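Local structure of nucleoside-diphosphate-sugar pyrophosphorylase (Vibrio cholerae, 4EVW) at residues 29-34 with 64-69; 136-141 with 167-172; 86-91 with 203-208; 154-159 with 216-221; 53-58 with 79-84. The protein probably transfers a nucleotidyl group from a nucleoside triphosphate to a sugar phosphate, releasing pyrophosphate. The protein carries 1 engineered substitution. All coordinates share one frame; numbering follows the deposited sequence.

Interaction 1: 29-34 with 64-69; sequences GQTLFE and REKATQ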
# COMPACT_ATOMS: atom_id res chain seq x y z
N GLY A 29 -16.99 15.45 5.73
CA GLY A 29 -16.54 15.77 7.07
C GLY A 29 -15.13 15.43 7.49
O GLY A 29 -14.72 15.76 8.61
N GLN A 30 -14.37 14.76 6.63
CA GLN A 30 -12.99 14.42 6.97
C GLN A 30 -12.09 14.28 5.76
O GLN A 30 -12.56 14.10 4.63
CB GLN A 30 -12.97 13.14 7.81
CG GLN A 30 -13.54 11.91 7.13
CD GLN A 30 -13.61 10.71 8.07
OE1 GLN A 30 -13.90 9.60 7.64
NE2 GLN A 30 -13.35 10.95 9.35
N THR A 31 -10.78 14.38 5.99
CA THR A 31 -9.79 14.29 4.93
C THR A 31 -9.70 12.90 4.32
O THR A 31 -10.05 11.91 4.97
CB THR A 31 -8.39 14.69 5.43
OG1 THR A 31 -7.99 13.80 6.48
CG2 THR A 31 -8.41 16.13 5.96
N LEU A 32 -9.24 12.83 3.08
CA LEU A 32 -9.10 11.53 2.44
C LEU A 32 -8.11 10.70 3.25
O LEU A 32 -8.24 9.47 3.32
CB LEU A 32 -8.65 11.71 0.98
CG LEU A 32 -9.65 12.49 0.12
CD1 LEU A 32 -9.23 12.46 -1.35
CD2 LEU A 32 -11.04 11.88 0.27
N PHE A 33 -7.15 11.36 3.90
CA PHE A 33 -6.18 10.65 4.73
C PHE A 33 -6.93 9.88 5.81
O PHE A 33 -6.67 8.70 6.04
CB PHE A 33 -5.23 11.64 5.41
CG PHE A 33 -4.33 11.01 6.45
CD1 PHE A 33 -3.19 10.32 6.08
CD2 PHE A 33 -4.64 11.12 7.80
CE1 PHE A 33 -2.36 9.74 7.05
CE2 PHE A 33 -3.82 10.55 8.77
CZ PHE A 33 -2.68 9.86 8.39
N GLU A 34 -7.87 10.56 6.46
CA GLU A 34 -8.66 9.95 7.52
C GLU A 34 -9.57 8.83 7.00
O GLU A 34 -9.70 7.79 7.65
CB GLU A 34 -9.50 11.01 8.23
CG GLU A 34 -8.67 11.99 9.05
CD GLU A 34 -9.44 13.25 9.39
OE1 GLU A 34 -9.48 14.18 8.55
OE2 GLU A 34 -10.02 13.31 10.50
N ARG A 64 0.86 13.72 11.89
CA ARG A 64 0.98 13.54 13.33
C ARG A 64 -0.29 14.00 14.04
O ARG A 64 -0.80 13.32 14.93
CB ARG A 64 2.19 14.31 13.87
CG ARG A 64 2.44 14.03 15.34
CD ARG A 64 3.82 14.49 15.78
NE ARG A 64 4.90 13.67 15.25
CZ ARG A 64 5.26 12.48 15.74
NH1 ARG A 64 4.63 11.95 16.78
NH2 ARG A 64 6.28 11.82 15.18
N GLU A 65 -0.82 15.15 13.63
CA GLU A 65 -2.04 15.67 14.24
C GLU A 65 -3.24 14.76 13.99
O GLU A 65 -4.00 14.45 14.91
CB GLU A 65 -2.35 17.08 13.73
CG GLU A 65 -1.47 18.17 14.32
CD GLU A 65 -1.83 19.57 13.83
OE1 GLU A 65 -2.86 19.70 13.13
OE2 GLU A 65 -1.10 20.53 14.13
N LYS A 66 -3.42 14.33 12.74
CA LYS A 66 -4.55 13.47 12.40
C LYS A 66 -4.45 12.10 13.06
O LYS A 66 -5.44 11.58 13.57
CB LYS A 66 -4.65 13.29 10.88
CG LYS A 66 -4.97 14.58 10.12
CD LYS A 66 -6.35 15.11 10.46
CE LYS A 66 -6.58 16.46 9.78
NZ LYS A 66 -7.99 16.92 9.87
N ALA A 67 -3.25 11.50 13.06
CA ALA A 67 -3.07 10.19 13.68
C ALA A 67 -3.39 10.25 15.17
O ALA A 67 -4.04 9.36 15.72
CB ALA A 67 -1.64 9.70 13.48
N THR A 68 -2.93 11.30 15.83
CA THR A 68 -3.16 11.47 17.27
C THR A 68 -4.65 11.59 17.51
O THR A 68 -5.23 10.98 18.41
CB THR A 68 -2.49 12.74 17.78
OG1 THR A 68 -1.08 12.66 17.55
CG2 THR A 68 -2.75 12.92 19.28
N GLN A 69 -5.28 12.41 16.68
CA GLN A 69 -6.69 12.62 16.82
C GLN A 69 -7.52 11.37 16.58
O GLN A 69 -8.54 11.17 17.24
CB GLN A 69 -7.09 13.71 15.85
CG GLN A 69 -8.49 14.14 16.01
CD GLN A 69 -8.77 15.31 15.12
OE1 GLN A 69 -7.86 15.85 14.49
NE2 GLN A 69 -10.02 15.73 15.07

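Interaction 2: 136-141 with 167-172; sequences VFQGGG and SDLCST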
# COMPACT_ATOMS: atom_id res chain seq x y z
N VAL A 136 -7.21 -9.00 -3.11
CA VAL A 136 -7.65 -8.79 -4.48
C VAL A 136 -9.17 -8.70 -4.62
O VAL A 136 -9.91 -9.09 -3.72
CB VAL A 136 -7.15 -9.93 -5.41
CG1 VAL A 136 -5.62 -9.94 -5.45
CG2 VAL A 136 -7.67 -11.29 -4.91
N PHE A 137 -9.62 -8.16 -5.75
CA PHE A 137 -11.04 -8.08 -6.04
C PHE A 137 -11.20 -8.43 -7.52
O PHE A 137 -10.23 -8.43 -8.28
CB PHE A 137 -11.62 -6.68 -5.75
CG PHE A 137 -11.19 -5.62 -6.73
CD1 PHE A 137 -9.92 -5.08 -6.68
CD2 PHE A 137 -12.08 -5.17 -7.70
CE1 PHE A 137 -9.52 -4.10 -7.58
CE2 PHE A 137 -11.69 -4.19 -8.61
CZ PHE A 137 -10.41 -3.65 -8.55
N GLN A 138 -12.43 -8.76 -7.91
CA GLN A 138 -12.72 -9.13 -9.29
C GLN A 138 -12.86 -7.82 -10.05
O GLN A 138 -13.92 -7.20 -10.04
CB GLN A 138 -14.03 -9.92 -9.33
CG GLN A 138 -14.15 -10.89 -10.49
CD GLN A 138 -13.38 -12.18 -10.26
OE1 GLN A 138 -13.77 -13.00 -9.43
NE2 GLN A 138 -12.29 -12.36 -10.99
N GLY A 139 -11.79 -7.39 -10.71
CA GLY A 139 -11.82 -6.10 -11.39
C GLY A 139 -11.88 -5.99 -12.90
O GLY A 139 -11.49 -6.90 -13.64
N GLY A 140 -12.36 -4.84 -13.35
CA GLY A 140 -12.48 -4.59 -14.78
C GLY A 140 -11.33 -3.81 -15.38
O GLY A 140 -10.75 -2.93 -14.74
N GLY A 141 -11.00 -4.14 -16.62
CA GLY A 141 -9.93 -3.43 -17.29
C GLY A 141 -8.55 -4.02 -17.10
O GLY A 141 -8.38 -5.09 -16.51
N SER A 167 -4.44 -12.34 -15.17
CA SER A 167 -5.60 -12.94 -14.49
C SER A 167 -6.65 -11.86 -14.33
O SER A 167 -6.49 -10.75 -14.82
CB SER A 167 -5.21 -13.43 -13.10
OG SER A 167 -5.20 -12.35 -12.18
N ASP A 168 -7.75 -12.19 -13.65
CA ASP A 168 -8.76 -11.17 -13.41
C ASP A 168 -8.88 -10.88 -11.91
O ASP A 168 -9.91 -10.38 -11.45
CB ASP A 168 -10.12 -11.54 -14.03
CG ASP A 168 -10.64 -12.87 -13.57
OD1 ASP A 168 -9.90 -13.59 -12.88
OD2 ASP A 168 -11.80 -13.19 -13.91
N LEU A 169 -7.83 -11.19 -11.17
CA LEU A 169 -7.77 -10.90 -9.73
C LEU A 169 -6.87 -9.67 -9.63
O LEU A 169 -5.66 -9.77 -9.79
CB LEU A 169 -7.15 -12.07 -8.96
CG LEU A 169 -7.89 -13.40 -9.06
CD1 LEU A 169 -7.14 -14.47 -8.30
CD2 LEU A 169 -9.30 -13.25 -8.50
N CYS A 170 -7.48 -8.52 -9.35
CA CYS A 170 -6.75 -7.26 -9.27
C CYS A 170 -6.47 -6.80 -7.85
O CYS A 170 -7.33 -6.89 -6.98
CB CYS A 170 -7.53 -6.18 -10.00
SG CYS A 170 -8.16 -6.73 -11.60
N SER A 171 -5.26 -6.29 -7.63
CA SER A 171 -4.87 -5.81 -6.31
C SER A 171 -5.66 -4.60 -5.84
O SER A 171 -5.93 -3.67 -6.60
CB SER A 171 -3.38 -5.47 -6.29
OG SER A 171 -3.03 -4.86 -5.05
N THR A 172 -6.04 -4.62 -4.56
CA THR A 172 -6.76 -3.52 -3.96
C THR A 172 -5.73 -2.50 -3.48
O THR A 172 -6.08 -1.40 -3.08
CB THR A 172 -7.55 -3.97 -2.72
OG1 THR A 172 -6.64 -4.43 -1.72
CG2 THR A 172 -8.53 -5.08 -3.08

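Interaction 3: 86-91 with 203-208; sequences GQAETV and LYIAPL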
# COMPACT_ATOMS: atom_id res chain seq x y z
N GLY A 86 8.78 5.12 -6.75
CA GLY A 86 7.53 4.40 -6.60
C GLY A 86 7.33 3.89 -5.19
O GLY A 86 8.24 3.93 -4.37
N GLN A 87 6.13 3.38 -4.91
CA GLN A 87 5.81 2.89 -3.57
C GLN A 87 6.78 1.88 -2.96
O GLN A 87 7.01 1.90 -1.75
CB GLN A 87 4.41 2.28 -3.54
CG GLN A 87 3.29 3.29 -3.69
CD GLN A 87 1.93 2.66 -3.49
OE1 GLN A 87 1.79 1.43 -3.49
NE2 GLN A 87 0.90 3.49 -3.32
N ALA A 88 7.35 1.00 -3.78
CA ALA A 88 8.27 0.01 -3.24
C ALA A 88 9.51 0.70 -2.68
O ALA A 88 10.02 0.30 -1.63
CB ALA A 88 8.67 -1.01 -4.32
N GLU A 89 10.01 1.73 -3.37
CA GLU A 89 11.19 2.42 -2.86
C GLU A 89 10.79 3.24 -1.63
O GLU A 89 11.54 3.32 -0.66
CB GLU A 89 11.81 3.34 -3.93
CG GLU A 89 13.05 4.05 -3.40
CD GLU A 89 13.80 4.86 -4.46
OE1 GLU A 89 13.15 5.43 -5.36
OE2 GLU A 89 15.04 4.93 -4.37
N THR A 90 9.62 3.86 -1.68
CA THR A 90 9.15 4.65 -0.55
C THR A 90 9.12 3.80 0.71
O THR A 90 9.62 4.21 1.76
CB THR A 90 7.74 5.20 -0.82
OG1 THR A 90 7.78 6.04 -1.99
CG2 THR A 90 7.24 6.02 0.37
N VAL A 91 8.56 2.60 0.60
CA VAL A 91 8.49 1.69 1.74
C VAL A 91 9.89 1.33 2.25
O VAL A 91 10.16 1.40 3.45
CB VAL A 91 7.73 0.41 1.36
CG1 VAL A 91 7.92 -0.66 2.44
CG2 VAL A 91 6.23 0.73 1.19
N LEU A 203 9.17 1.65 -9.44
CA LEU A 203 9.29 0.51 -8.55
C LEU A 203 8.00 0.29 -7.77
O LEU A 203 7.73 0.98 -6.78
CB LEU A 203 10.47 0.72 -7.60
CG LEU A 203 11.82 0.92 -8.29
CD1 LEU A 203 12.91 1.17 -7.25
CD2 LEU A 203 12.16 -0.32 -9.12
N TYR A 204 7.21 -0.67 -8.23
CA TYR A 204 5.93 -1.00 -7.62
C TYR A 204 6.05 -2.18 -6.66
O TYR A 204 6.98 -2.98 -6.76
CB TYR A 204 4.92 -1.32 -8.71
CG TYR A 204 4.71 -0.18 -9.68
CD1 TYR A 204 4.28 1.07 -9.23
CD2 TYR A 204 4.95 -0.34 -11.04
CE1 TYR A 204 4.09 2.13 -10.11
CE2 TYR A 204 4.76 0.72 -11.94
CZ TYR A 204 4.32 1.95 -11.46
OH TYR A 204 4.13 2.99 -12.34
N ILE A 205 5.08 -2.31 -5.76
CA ILE A 205 5.10 -3.39 -4.77
C ILE A 205 4.73 -4.78 -5.30
O ILE A 205 5.41 -5.75 -4.99
CB ILE A 205 4.14 -3.08 -3.59
CG1 ILE A 205 4.48 -1.73 -2.95
CG2 ILE A 205 4.22 -4.22 -2.55
CD1 ILE A 205 5.55 -1.78 -1.90
N ALA A 206 3.65 -4.87 -6.07
CA ALA A 206 3.19 -6.16 -6.57
C ALA A 206 4.27 -7.05 -7.18
O ALA A 206 4.34 -8.24 -6.89
CB ALA A 206 2.02 -5.97 -7.55
N PRO A 207 5.13 -6.49 -8.05
CA PRO A 207 6.19 -7.30 -8.67
C PRO A 207 7.13 -7.97 -7.66
O PRO A 207 7.73 -9.01 -7.96
CB PRO A 207 6.93 -6.29 -9.54
CG PRO A 207 5.86 -5.34 -9.94
CD PRO A 207 5.06 -5.15 -8.66
N LEU A 208 7.26 -7.38 -6.48
CA LEU A 208 8.15 -7.93 -5.47
C LEU A 208 7.79 -9.35 -5.07
O LEU A 208 8.65 -10.14 -4.71
CB LEU A 208 8.18 -7.04 -4.21
CG LEU A 208 8.71 -5.62 -4.44
CD1 LEU A 208 8.92 -4.91 -3.09
CD2 LEU A 208 10.02 -5.69 -5.20
O HOH W 1 2.95 -0.33 -5.79

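Interaction 4: 154-159 with 216-221; sequences STKVIQ and GLNIHY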
# COMPACT_ATOMS: atom_id res chain seq x y z
N SER A 154 -7.64 -23.15 -4.40
CA SER A 154 -6.39 -22.81 -3.72
C SER A 154 -6.25 -21.30 -3.79
O SER A 154 -6.61 -20.69 -4.79
CB SER A 154 -5.19 -23.45 -4.41
OG SER A 154 -3.97 -22.93 -3.91
N THR A 155 -5.74 -20.69 -2.72
CA THR A 155 -5.56 -19.25 -2.73
C THR A 155 -4.10 -18.93 -2.99
O THR A 155 -3.67 -17.79 -2.82
CB THR A 155 -6.00 -18.61 -1.40
OG1 THR A 155 -5.37 -19.30 -0.31
CG2 THR A 155 -7.51 -18.68 -1.24
N LYS A 156 -3.34 -19.93 -3.41
CA LYS A 156 -1.92 -19.74 -3.67
C LYS A 156 -1.72 -18.87 -4.92
O LYS A 156 -2.48 -18.97 -5.88
CB LYS A 156 -1.25 -21.10 -3.87
CG LYS A 156 0.18 -21.17 -3.38
CD LYS A 156 0.72 -22.60 -3.43
CE LYS A 156 2.24 -22.62 -3.49
NZ LYS A 156 2.88 -21.89 -2.35
N VAL A 157 -0.72 -18.00 -4.87
CA VAL A 157 -0.41 -17.12 -6.00
C VAL A 157 0.90 -17.58 -6.63
O VAL A 157 1.89 -17.81 -5.93
CB VAL A 157 -0.27 -15.65 -5.55
CG1 VAL A 157 0.17 -14.77 -6.72
CG2 VAL A 157 -1.60 -15.15 -4.99
N ILE A 158 0.91 -17.72 -7.96
CA ILE A 158 2.12 -18.18 -8.64
C ILE A 158 2.83 -17.07 -9.39
O ILE A 158 3.97 -17.25 -9.81
CB ILE A 158 1.81 -19.33 -9.64
CG1 ILE A 158 0.76 -18.87 -10.65
CG2 ILE A 158 1.35 -20.56 -8.89
CD1 ILE A 158 0.47 -19.90 -11.74
N GLN A 159 2.17 -15.94 -9.57
CA GLN A 159 2.78 -14.83 -10.31
C GLN A 159 1.99 -13.54 -10.14
O GLN A 159 0.78 -13.57 -9.92
CB GLN A 159 2.83 -15.19 -11.80
CG GLN A 159 3.50 -14.17 -12.72
CD GLN A 159 3.37 -14.55 -14.19
OE1 GLN A 159 3.02 -15.68 -14.53
NE2 GLN A 159 3.65 -13.59 -15.07
N GLY A 216 10.41 -19.79 -3.19
CA GLY A 216 9.62 -20.82 -2.54
C GLY A 216 8.76 -20.39 -1.37
O GLY A 216 8.24 -21.25 -0.65
N LEU A 217 8.61 -19.09 -1.14
CA LEU A 217 7.77 -18.65 -0.04
C LEU A 217 6.32 -18.90 -0.40
O LEU A 217 5.95 -18.96 -1.57
CB LEU A 217 8.01 -17.18 0.29
CG LEU A 217 9.43 -16.83 0.76
CD1 LEU A 217 9.39 -15.48 1.47
CD2 LEU A 217 9.96 -17.90 1.69
N ASN A 218 5.50 -19.05 0.63
CA ASN A 218 4.08 -19.35 0.49
C ASN A 218 3.23 -18.09 0.38
O ASN A 218 2.78 -17.54 1.38
CB ASN A 218 3.66 -20.19 1.70
CG ASN A 218 2.28 -20.78 1.55
OD1 ASN A 218 1.78 -20.94 0.44
ND2 ASN A 218 1.67 -21.14 2.67
N ILE A 219 3.00 -17.64 -0.85
CA ILE A 219 2.23 -16.42 -1.10
C ILE A 219 0.80 -16.71 -1.54
O ILE A 219 0.56 -17.51 -2.45
CB ILE A 219 2.92 -15.55 -2.17
CG1 ILE A 219 4.37 -15.26 -1.74
CG2 ILE A 219 2.14 -14.26 -2.38
CD1 ILE A 219 4.52 -14.56 -0.39
N HIS A 220 -0.16 -16.05 -0.90
CA HIS A 220 -1.57 -16.25 -1.24
C HIS A 220 -2.29 -14.97 -1.60
O HIS A 220 -1.72 -13.88 -1.56
CB HIS A 220 -2.30 -16.89 -0.05
CG HIS A 220 -1.93 -18.32 0.19
ND1 HIS A 220 -2.82 -19.35 0.01
CD2 HIS A 220 -0.76 -18.89 0.58
CE1 HIS A 220 -2.22 -20.50 0.27
NE2 HIS A 220 -0.97 -20.24 0.62
N TYR A 221 -3.55 -15.11 -1.97
CA TYR A 221 -4.37 -13.94 -2.25
C TYR A 221 -5.56 -14.07 -1.35
O TYR A 221 -5.84 -15.14 -0.80
CB TYR A 221 -4.82 -13.87 -3.72
CG TYR A 221 -5.82 -14.92 -4.19
CD1 TYR A 221 -7.18 -14.80 -3.90
CD2 TYR A 221 -5.40 -16.00 -4.96
CE1 TYR A 221 -8.11 -15.74 -4.39
CE2 TYR A 221 -6.31 -16.95 -5.44
CZ TYR A 221 -7.66 -16.81 -5.15
OH TYR A 221 -8.55 -17.73 -5.64
O HOH W 2 3.21 -18.87 -3.51

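Interaction 5: 53-58 with 79-84; sequences VRNVYD and ELHTET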
# COMPACT_ATOMS: atom_id res chain seq x y z
N VAL A 53 6.10 9.98 4.53
CA VAL A 53 5.72 11.19 3.83
C VAL A 53 6.90 11.93 3.25
O VAL A 53 8.07 11.57 3.48
CB VAL A 53 5.04 12.18 4.78
CG1 VAL A 53 3.88 11.50 5.48
CG2 VAL A 53 6.05 12.67 5.82
N ARG A 54 6.58 12.98 2.53
CA ARG A 54 7.60 13.81 1.94
C ARG A 54 7.64 15.15 2.64
O ARG A 54 6.65 15.57 3.25
CB ARG A 54 7.31 14.01 0.48
CG ARG A 54 8.56 14.07 -0.26
CD ARG A 54 8.35 13.66 -1.65
NE ARG A 54 9.10 14.59 -2.47
CZ ARG A 54 8.55 15.55 -3.19
NH1 ARG A 54 7.23 15.70 -3.21
NH2 ARG A 54 9.32 16.39 -3.86
N ASN A 55 8.78 15.83 2.55
CA ASN A 55 8.94 17.12 3.20
C ASN A 55 8.27 18.26 2.44
O ASN A 55 8.90 19.27 2.13
CB ASN A 55 10.43 17.43 3.38
CG ASN A 55 11.17 17.55 2.06
OD1 ASN A 55 10.71 17.07 1.02
ND2 ASN A 55 12.34 18.18 2.10
N VAL A 56 6.99 18.10 2.13
CA VAL A 56 6.22 19.13 1.44
C VAL A 56 4.87 19.35 2.11
O VAL A 56 4.35 18.46 2.79
CB VAL A 56 5.98 18.77 -0.05
CG1 VAL A 56 7.28 18.89 -0.84
CG2 VAL A 56 5.42 17.36 -0.17
N TYR A 57 4.31 20.54 1.91
CA TYR A 57 3.01 20.93 2.45
C TYR A 57 2.82 20.69 3.94
O TYR A 57 1.69 20.54 4.40
CB TYR A 57 1.89 20.20 1.71
CG TYR A 57 1.86 20.52 0.25
CD1 TYR A 57 1.28 21.70 -0.21
CD2 TYR A 57 2.43 19.66 -0.67
CE1 TYR A 57 1.28 22.01 -1.57
CE2 TYR A 57 2.43 19.95 -2.02
CZ TYR A 57 1.85 21.13 -2.47
OH TYR A 57 1.83 21.43 -3.81
N ASP A 58 3.91 20.66 4.69
CA ASP A 58 3.85 20.45 6.13
C ASP A 58 3.09 19.17 6.45
O ASP A 58 2.34 19.08 7.42
CB ASP A 58 3.18 21.67 6.78
CG ASP A 58 3.96 22.96 6.53
OD1 ASP A 58 5.15 23.01 6.92
OD2 ASP A 58 3.40 23.91 5.95
N GLU A 79 10.05 10.89 7.28
CA GLU A 79 9.96 11.97 6.30
C GLU A 79 11.07 11.86 5.27
O GLU A 79 12.25 11.89 5.62
CB GLU A 79 10.02 13.32 7.02
CG GLU A 79 9.79 14.51 6.11
CD GLU A 79 9.90 15.83 6.84
OE1 GLU A 79 8.92 16.60 6.83
OE2 GLU A 79 10.96 16.10 7.44
N LEU A 80 10.69 11.71 4.01
CA LEU A 80 11.65 11.59 2.92
C LEU A 80 11.88 12.97 2.31
O LEU A 80 10.96 13.78 2.26
CB LEU A 80 11.12 10.61 1.87
CG LEU A 80 10.78 9.22 2.43
CD1 LEU A 80 10.49 8.25 1.29
CD2 LEU A 80 11.93 8.70 3.28
N HIS A 81 13.10 13.24 1.85
CA HIS A 81 13.40 14.55 1.29
C HIS A 81 13.53 14.61 -0.23
O HIS A 81 13.71 15.69 -0.80
CB HIS A 81 14.64 15.11 1.98
CG HIS A 81 14.48 15.28 3.45
ND1 HIS A 81 13.83 16.36 4.01
CD2 HIS A 81 14.83 14.48 4.49
CE1 HIS A 81 13.79 16.22 5.33
NE2 HIS A 81 14.39 15.08 5.64
N THR A 82 13.46 13.46 -0.89
CA THR A 82 13.52 13.41 -2.35
C THR A 82 12.35 12.58 -2.83
O THR A 82 11.78 11.80 -2.07
CB THR A 82 14.82 12.74 -2.88
OG1 THR A 82 14.72 11.32 -2.71
CG2 THR A 82 16.04 13.24 -2.14
N GLU A 83 11.97 12.76 -4.09
CA GLU A 83 10.89 11.97 -4.66
C GLU A 83 11.47 10.57 -4.83
O GLU A 83 12.69 10.43 -4.96
CB GLU A 83 10.51 12.51 -6.04
CG GLU A 83 10.00 13.94 -6.06
CD GLU A 83 9.78 14.45 -7.47
OE1 GLU A 83 9.45 13.63 -8.35
OE2 GLU A 83 9.91 15.67 -7.69
N THR A 84 10.62 9.55 -4.82
CA THR A 84 11.11 8.19 -5.01
C THR A 84 10.63 7.68 -6.36
O THR A 84 9.86 8.36 -7.05
CB THR A 84 10.58 7.22 -3.93
OG1 THR A 84 9.17 7.04 -4.10
CG2 THR A 84 10.86 7.78 -2.53
O HOH W 3 6.54 16.79 5.70

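Interaction 1: 29-34 with 64-69
A capping box at the start of helix 32-37 carries the carboxylate that Lys66 of helix 59-70 approaches. Thr31 is the N-cap residue: its OG1 accepts from Glu34 N at 3.2 Å, while Glu34 OE1 takes the backbone N-H of Thr31 at 2.9 Å. The same oxygen lies 2.6 Å from Thr31 OG1, which donates to it and meets the anti lone pair; the backbone donor comes instead from above the carboxylate plane, 45° out of it. Two sound bonds therefore grip OE1 and fix the rotation of the carboxylate. Across the contact, Lys66 NZ forms a salt bridge with Glu34 OE1 at 3.4 Å, and as a hydrogen bond it is weak. The two side chains cross at about a right angle, with Lys66 CD 3.8 Å from Glu34 CD. A bend at chi2 of Lys66 (-65°) turns CD from the line of the first carbons. Such a box caps the first turn of a helix, satisfying N-H groups there, here just after strand 30-31, and the lysine charge probably favours the ionised form of Glu34. Thr31 CG2 and Lys66 NZ approach tip to tip at 4.0 Å. Nearer helix 59-70, Phe33 CE2 lies 3.6 Å from Lys66 CB, the two side chains sliding past each other in opposite directions. The Phe33 ring also meets Phe51.

Interaction 2: 136-141 with 167-172
Phe137 holds CG between its backbone N and carbonyl carbon (chi1 72°), and Cys170 holds SG beside its own N, anti to the carbonyl carbon (chi1 -45°); from these positions ring and thiol meet on one face of the sheet. The sulfur sits 5.2 Å from the ring centroid and 22° off the normal, an oblique sulfur-aromatic contact. Cys170 CB lies 3.8 Å from Phe137 CE1, and Ser171 O reaches the ring edge in plane. The same two residues form an antiparallel hydrogen-bonded pair. Phe137 N donates to Cys170 O at 2.9 Å, and Cys170 N returns a bond to Phe137 O at 3.0 Å. Beyond the pair, SG of Cys170 comes 3.7 Å from Gly139 CA, directly against the backbone. Val136 CB meets Leu169 CB at 4.1 Å. Gln138 bends at chi2, which turns CD; its NE2 makes a weak 3.1 Å bond to Asp168 O, with the amide and the Asp168 carboxylate planes well turned from each other. Ser167 OG accepts from Leu169 N, an ST turn that leads into the second strand, and also bonds Ala147 O. Strand 132-138 lies between strand 169-172 and the parallel strand 219-223 in the mixed sheet, with Trp144 edge-to-face on Phe137 and Phe231 also meeting that ring.

Interaction 3: 86-91 with 203-208
Ile205 and Ala88 make the closest apolar approach here: Ile205 CD1 stands 3.5 Å from Ala88 CA. Ile205 has CG1 beside its backbone N, anti to the carbonyl carbon (chi1 -56°), and chi2 of -86° then puts CD1 against the helix, where it also meets Val91 CG2 at 4.0 Å. These two side chains cross at about a right angle. The Val91 branch used is CG2, which lies beside the backbone N. Ala88 CB, which points toward the loop, is met by Leu203 CB and by Leu208 CD1, each at 4.1 Å. The short methyl allows the loop backbone to come close, and Tyr204 O lies 3.6 Å from Ala88 CB, a carbonyl oxygen that this contact buries without a partner in the model. The contact ties the first turn of helix 87-100, N-capped at Gly86, to the loop that precedes helix 208-214. Ala88 N in that turn donates to Leu203 O at 3.0 Å, with the donor tilted 31° from the carbonyl plane. Gln87 extends beyond CG and crosses Ile205 at about a right angle; its OE1 accepts from a water, which in turn accepts from Ile205 N at 2.9 Å. On the flank, Leu203 CD1 touches Glu89 CB at 4.1 Å, while Glu89 OE1 bonds Arg85 N. Tyr183 of helix 180-191 packs on Val91, Ile205 and Leu208.

Interaction 4: 154-159 with 216-221
Asn218 OD1 accepts from two side chains: Lys156 NZ at 3.1 Å, tilted 27° from the carbonyl plane, and, in a weak bond of 2.8 Å, His220 NE2. At the other nitrogen of the imidazole, ND1 and Thr155 OG1 share a 2.6 Å hydrogen bond in which either could donate. The ring is thereby held at both nitrogens, and Lys156 CA lies over one face, offset toward the rim. The nearby ammonium would be expected to disfavour a charged histidine. Lys156 NZ also donates to a water that bonds Val157 O and Ile219 N. The backbones make a single bridge between Lys156 and His220, flanked by Val157 N to Ile219 O at 2.8 Å and Tyr221 N to Thr155 O at 2.8 Å. The Tyr221 ring, its CG between N and the carbonyl carbon (chi1 69°), has Thr155 CB over its centre, a face contact in which Thr155 CA also makes a CH-pi approach. At its edge sits Val157 CG2, which is 3.7 Å from Tyr221 CB. Strands 157-159 and 219-221 cross at 104°, and the contact joins the two-stranded 146-149/157-161 sheet to the main sheet, where 219-223 runs beside 132-138; Ile219 packs on helix 208-214.

Interaction 5: 53-58 with 79-84
Arg54 and Leu80 pair as parallel strands at the carboxyl ends of 49-54 and 75-80, the two strands of a beta-alpha-beta unit whose crossover is helix 59-70. Leu80 N donates to Val53 O at 2.7 Å, almost straight (177° at the hydrogen), and Leu80 O accepts from Asn55 N at 3.0 Å. Val53 CG2 packs on Glu79 CG at 4.2 Å. Glu79, extended beyond CG, lays its carboxylate beside Asn55, with Glu79 CD 3.8 Å from Asn55 CB. Asn55 ND2 lies at the edge of the His81 ring, 3.0 Å from His81 ND1, the amide and ring planes at 90°, too poorly angled for a hydrogen bond. On the face that carries Arg54 and Leu80, the guanidinium receives Glu83 CG over one face, 3.4 Å from Arg54 NH2. Arg54 NH2 and Glu83 OE2 make a long salt bridge; the oxygen lies well out of the guanidinium plane, and no N-H points at it. Arg54 NE is buried with no partner in the model. Further out, Asn55 is the centre of an inverse gamma turn, and Leu80 packs on Thr90 and Leu93. A water donates to both Arg54 O, at 2.7 Å, and Glu79 OE1, at 2.6 Å.

Interactions 1 and 5 share the amino-terminal part of the fold, their centres 18 Å apart, and alternate along the chain; helix 59-70, which interaction 1 touches, is the crossover of the unit that interaction 5 pairs. Interaction 5 leads to interaction 3, since strand 75-80 is followed by helix 87-100, and Thr84 OG1 lies 2.7 Å from Thr90 OG1, a probable hydrogen bond. Interactions 2 and 4 meet through Tyr221, which packs on Val136 and Leu169, across neighbouring strands 132-138 and 219-223. Interactions 2, 4 and 5 reach the same mixed sheet, 4 and 5 about 34 Å apart between centres. Interaction 3 ties the earlier alpha/beta part to the later one, consistent with a nucleotidyltransferase-like fold.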